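Type-2Aa cytolytic delta-endotoxin (Bacillus thuringiensis serovar kyushuensis, PDB 1CBY) kills the larvae of dipteran insects by forming pores in the epithelial cell membrane of the midgut. Local coordinates at residues Val93-Ile101 and Gln113-Leu124. Numbering follows the deposited sequence.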
loop_
_atom_site.group_PDB
_atom_site.type_symbol
_atom_site.label_atom_id
_atom_site.label_comp_id
_atom_site.label_asym_id
_atom_site.label_seq_id
_atom_site.Cartn_x
_atom_site.Cartn_y
_atom_site.Cartn_z
ATOM N N VAL A 93 -16.428 19.974 -4.247
ATOM C CA VAL A 93 -15.601 21.032 -3.676
ATOM C C VAL A 93 -14.774 21.797 -4.702
ATOM O O VAL A 93 -14.918 23.010 -4.835
ATOM C CB VAL A 93 -14.670 20.472 -2.579
ATOM C CG1 VAL A 93 -13.689 21.527 -2.119
ATOM C CG2 VAL A 93 -15.492 19.984 -1.407
ATOM N N LYS A 94 -13.918 21.092 -5.431
ATOM C CA LYS A 94 -13.051 21.731 -6.413
ATOM C C LYS A 94 -12.725 20.721 -7.504
ATOM O O LYS A 94 -12.660 19.522 -7.234
ATOM C CB LYS A 94 -11.763 22.186 -5.709
ATOM C CG LYS A 94 -11.018 23.351 -6.351
ATOM C CD LYS A 94 -10.021 22.894 -7.409
ATOM C CE LYS A 94 -9.263 24.081 -7.995
ATOM N NZ LYS A 94 -8.230 23.675 -8.987
ATOM N N THR A 95 -12.571 21.190 -8.738
ATOM C CA THR A 95 -12.243 20.305 -9.852
ATOM C C THR A 95 -10.979 20.822 -10.518
ATOM O O THR A 95 -10.562 21.950 -10.261
ATOM C CB THR A 95 -13.383 20.242 -10.920
ATOM O OG1 THR A 95 -13.647 21.552 -11.435
ATOM C CG2 THR A 95 -14.668 19.675 -10.324
ATOM N N LEU A 96 -10.375 20.001 -11.367
ATOM C CA LEU A 96 -9.166 20.377 -12.086
ATOM C C LEU A 96 -9.052 19.476 -13.305
ATOM O O LEU A 96 -9.428 18.302 -13.253
ATOM C CB LEU A 96 -7.927 20.204 -11.205
ATOM C CG LEU A 96 -6.621 20.687 -11.844
ATOM C CD1 LEU A 96 -6.497 22.191 -11.658
ATOM C CD2 LEU A 96 -5.427 19.984 -11.231
ATOM N N ASN A 97 -8.529 20.021 -14.396
ATOM C CA ASN A 97 -8.363 19.272 -15.637
ATOM C C ASN A 97 -7.441 20.064 -16.558
ATOM O O ASN A 97 -7.909 20.909 -17.317
ATOM C CB ASN A 97 -9.733 19.065 -16.295
ATOM C CG ASN A 97 -9.650 18.375 -17.646
ATOM O OD1 ASN A 97 -10.534 18.540 -18.485
ATOM N ND2 ASN A 97 -8.605 17.585 -17.856
ATOM N N GLN A 98 -6.133 19.813 -16.477
ATOM C CA GLN A 98 -5.168 20.541 -17.298
ATOM C C GLN A 98 -3.744 20.027 -17.149
ATOM O O GLN A 98 -3.450 19.240 -16.247
ATOM C CB GLN A 98 -5.174 22.013 -16.902
ATOM C CG GLN A 98 -4.746 22.240 -15.461
ATOM C CD GLN A 98 -4.732 23.700 -15.086
ATOM O OE1 GLN A 98 -5.783 24.322 -14.931
ATOM N NE2 GLN A 98 -3.539 24.263 -14.946
ATOM N N SER A 99 -2.860 20.498 -18.028
ATOM C CA SER A 99 -1.449 20.118 -17.985
ATOM C C SER A 99 -0.826 20.828 -16.798
ATOM O O SER A 99 -0.960 22.044 -16.653
ATOM C CB SER A 99 -0.727 20.541 -19.265
ATOM O OG SER A 99 -1.170 19.783 -20.376
ATOM N N VAL A 100 -0.182 20.062 -15.929
ATOM C CA VAL A 100 0.436 20.621 -14.738
ATOM C C VAL A 100 1.961 20.588 -14.773
ATOM O O VAL A 100 2.612 21.252 -13.975
ATOM C CB VAL A 100 -0.081 19.919 -13.458
ATOM C CG1 VAL A 100 -1.585 20.138 -13.307
ATOM C CG2 VAL A 100 0.228 18.436 -13.506
ATOM N N ILE A 101 2.531 19.824 -15.697
ATOM C CA ILE A 101 3.985 19.731 -15.818
ATOM C C ILE A 101 4.334 19.609 -17.297
ATOM O O ILE A 101 3.860 18.694 -17.970
ATOM C CB ILE A 101 4.553 18.479 -15.089
ATOM C CG1 ILE A 101 4.212 18.496 -13.591
ATOM C CG2 ILE A 101 6.062 18.395 -15.289
ATOM C CD1 ILE A 101 5.028 19.467 -12.768
ATOM N N GLN A 113 5.488 19.452 -6.479
ATOM C CA GLN A 113 4.520 20.301 -7.162
ATOM C C GLN A 113 3.142 19.652 -7.120
ATOM O O GLN A 113 2.173 20.267 -6.674
ATOM C CB GLN A 113 4.925 20.524 -8.619
ATOM C CG GLN A 113 5.049 21.985 -9.025
ATOM C CD GLN A 113 3.767 22.789 -8.853
ATOM O OE1 GLN A 113 3.043 23.038 -9.816
ATOM N NE2 GLN A 113 3.504 23.231 -7.631
ATOM N N LEU A 114 3.073 18.395 -7.548
ATOM C CA LEU A 114 1.817 17.653 -7.582
ATOM C C LEU A 114 1.175 17.517 -6.203
ATOM O O LEU A 114 -0.045 17.635 -6.070
ATOM C CB LEU A 114 2.030 16.274 -8.210
ATOM C CG LEU A 114 2.632 16.258 -9.622
ATOM C CD1 LEU A 114 2.864 14.832 -10.058
ATOM C CD2 LEU A 114 1.729 16.976 -10.607
ATOM N N LYS A 115 1.992 17.289 -5.178
ATOM C CA LYS A 115 1.493 17.156 -3.811
ATOM C C LYS A 115 0.848 18.470 -3.357
ATOM O O LYS A 115 -0.156 18.480 -2.640
ATOM C CB LYS A 115 2.639 16.783 -2.872
ATOM C CG LYS A 115 2.219 16.568 -1.433
ATOM C CD LYS A 115 3.420 16.254 -0.554
ATOM C CE LYS A 115 2.981 15.636 0.764
ATOM N NZ LYS A 115 4.147 15.115 1.532
ATOM N N LYS A 116 1.424 19.580 -3.798
ATOM C CA LYS A 116 0.923 20.900 -3.454
ATOM C C LYS A 116 -0.369 21.167 -4.226
ATOM O O LYS A 116 -1.299 21.790 -3.707
ATOM C CB LYS A 116 1.983 21.954 -3.784
ATOM C CG LYS A 116 1.802 23.285 -3.082
ATOM C CD LYS A 116 2.959 24.215 -3.406
ATOM C CE LYS A 116 2.906 25.490 -2.582
ATOM N NZ LYS A 116 1.714 26.323 -2.886
ATOM N N ILE A 117 -0.427 20.686 -5.465
ATOM C CA ILE A 117 -1.615 20.859 -6.295
ATOM C C ILE A 117 -2.763 20.017 -5.741
ATOM O O ILE A 117 -3.919 20.438 -5.762
ATOM C CB ILE A 117 -1.332 20.489 -7.762
ATOM C CG1 ILE A 117 -0.234 21.403 -8.316
ATOM C CG2 ILE A 117 -2.595 20.633 -8.597
ATOM C CD1 ILE A 117 0.196 21.081 -9.725
ATOM N N ILE A 118 -2.442 18.832 -5.236
ATOM C CA ILE A 118 -3.448 17.952 -4.646
ATOM C C ILE A 118 -4.003 18.640 -3.398
ATOM O O ILE A 118 -5.217 18.734 -3.219
ATOM C CB ILE A 118 -2.838 16.580 -4.259
ATOM C CG1 ILE A 118 -2.477 15.794 -5.519
ATOM C CG2 ILE A 118 -3.805 15.776 -3.391
ATOM C CD1 ILE A 118 -1.826 14.475 -5.230
ATOM N N GLN A 119 -3.103 19.137 -2.552
ATOM C CA GLN A 119 -3.483 19.834 -1.328
ATOM C C GLN A 119 -4.493 20.935 -1.660
ATOM O O GLN A 119 -5.532 21.068 -1.006
ATOM C CB GLN A 119 -2.240 20.442 -0.667
ATOM C CG GLN A 119 -2.512 21.160 0.648
ATOM C CD GLN A 119 -1.366 22.060 1.075
ATOM O OE1 GLN A 119 -0.917 22.914 0.310
ATOM N NE2 GLN A 119 -0.894 21.880 2.302
ATOM N N GLU A 120 -4.190 21.695 -2.707
ATOM C CA GLU A 120 -5.048 22.780 -3.157
ATOM C C GLU A 120 -6.415 22.253 -3.600
ATOM O O GLU A 120 -7.446 22.661 -3.064
ATOM C CB GLU A 120 -4.369 23.538 -4.307
ATOM C CG GLU A 120 -5.112 24.781 -4.797
ATOM C CD GLU A 120 -5.187 25.883 -3.751
ATOM O OE1 GLU A 120 -4.152 26.536 -3.492
ATOM O OE2 GLU A 120 -6.283 26.102 -3.192
ATOM N N VAL A 121 -6.410 21.313 -4.542
ATOM C CA VAL A 121 -7.640 20.729 -5.075
ATOM C C VAL A 121 -8.506 20.043 -4.024
ATOM O O VAL A 121 -9.733 20.066 -4.116
ATOM C CB VAL A 121 -7.328 19.743 -6.233
ATOM C CG1 VAL A 121 -8.595 19.001 -6.677
ATOM C CG2 VAL A 121 -6.733 20.509 -7.406
ATOM N N LEU A 122 -7.865 19.458 -3.017
ATOM C CA LEU A 122 -8.573 18.764 -1.946
ATOM C C LEU A 122 -9.456 19.737 -1.149
ATOM O O LEU A 122 -10.533 19.368 -0.674
ATOM C CB LEU A 122 -7.564 18.048 -1.035
ATOM C CG LEU A 122 -8.074 17.131 0.083
ATOM C CD1 LEU A 122 -9.036 16.098 -0.459
ATOM C CD2 LEU A 122 -6.901 16.449 0.755
ATOM N N GLY A 123 -9.010 20.985 -1.030
ATOM C CA GLY A 123 -9.780 21.983 -0.311
ATOM C C GLY A 123 -9.732 21.806 1.194
ATOM O O GLY A 123 -9.168 22.636 1.904
ATOM N N LEU A 124 -10.328 20.727 1.686
ATOM C CA LEU A 124 -10.342 20.445 3.114
ATOM C C LEU A 124 -8.906 20.274 3.599
ATOM O O LEU A 124 -8.100 19.616 2.939
ATOM C CB LEU A 124 -11.130 19.163 3.399
ATOM C CG LEU A 124 -12.575 19.012 2.903
ATOM C CD1 LEU A 124 -13.349 20.305 3.122
ATOM C CD2 LEU A 124 -12.599 18.629 1.434
HETATM O O HOH W 1 3.742 23.410 -12.629
#
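Val121 lies between Lys94 and Leu96 and is the residue most covered in this contact. Its CG2 meets Leu96 CB at 4.0 Å. The Lys94 chain bends at its second torsion (chi2 -88°) and runs across Val121 at about a right angle, so that Lys94 NZ ends 3.8 Å from Val121 CG2. The same ammonium makes a weak hydrogen bond to the carbonyl of Thr95. One helical turn earlier, Ile117 bridges the corner at Gln98. Its CG2 touches Leu96 CD2 at 3.9 Å. Its other branch, with CG1 anti to the carbonyl carbon (chi1 -61°), reaches past the corner to Val100, and Ile117 CD1 lies 3.9 Å from Val100 CB. Leu114 CD2 then packs on Val100 CG2 at 3.6 Å and also reaches Ile101 CG1. At the far end, Val93 lies beside Gly123, which leaves the helix with positive phi, and beside Leu124.

A water links the two segments near Gln113. It donates to Val100 O at 2.8 Å and to Gln113 OE1 at 2.9 Å.

A classic beta bulge sets Val100 and Ile101 together opposite Val215 of strand 210-225. Thr221 of that strand ties both segments: it bonds Val93 and Lys94 through its backbone and Val121 O through OG1. Leu114 and Ile118 also pack on Ile139 of helix 129-141, and Ile118 on Leu187 and Leu189 of strand 183-195.

The contact thus sets helix 107-122 on the mixed, mostly antiparallel sheet of the Cyt fold. Direct contact is van der Waals packing; polar connections run through a water and a neighbouring strand.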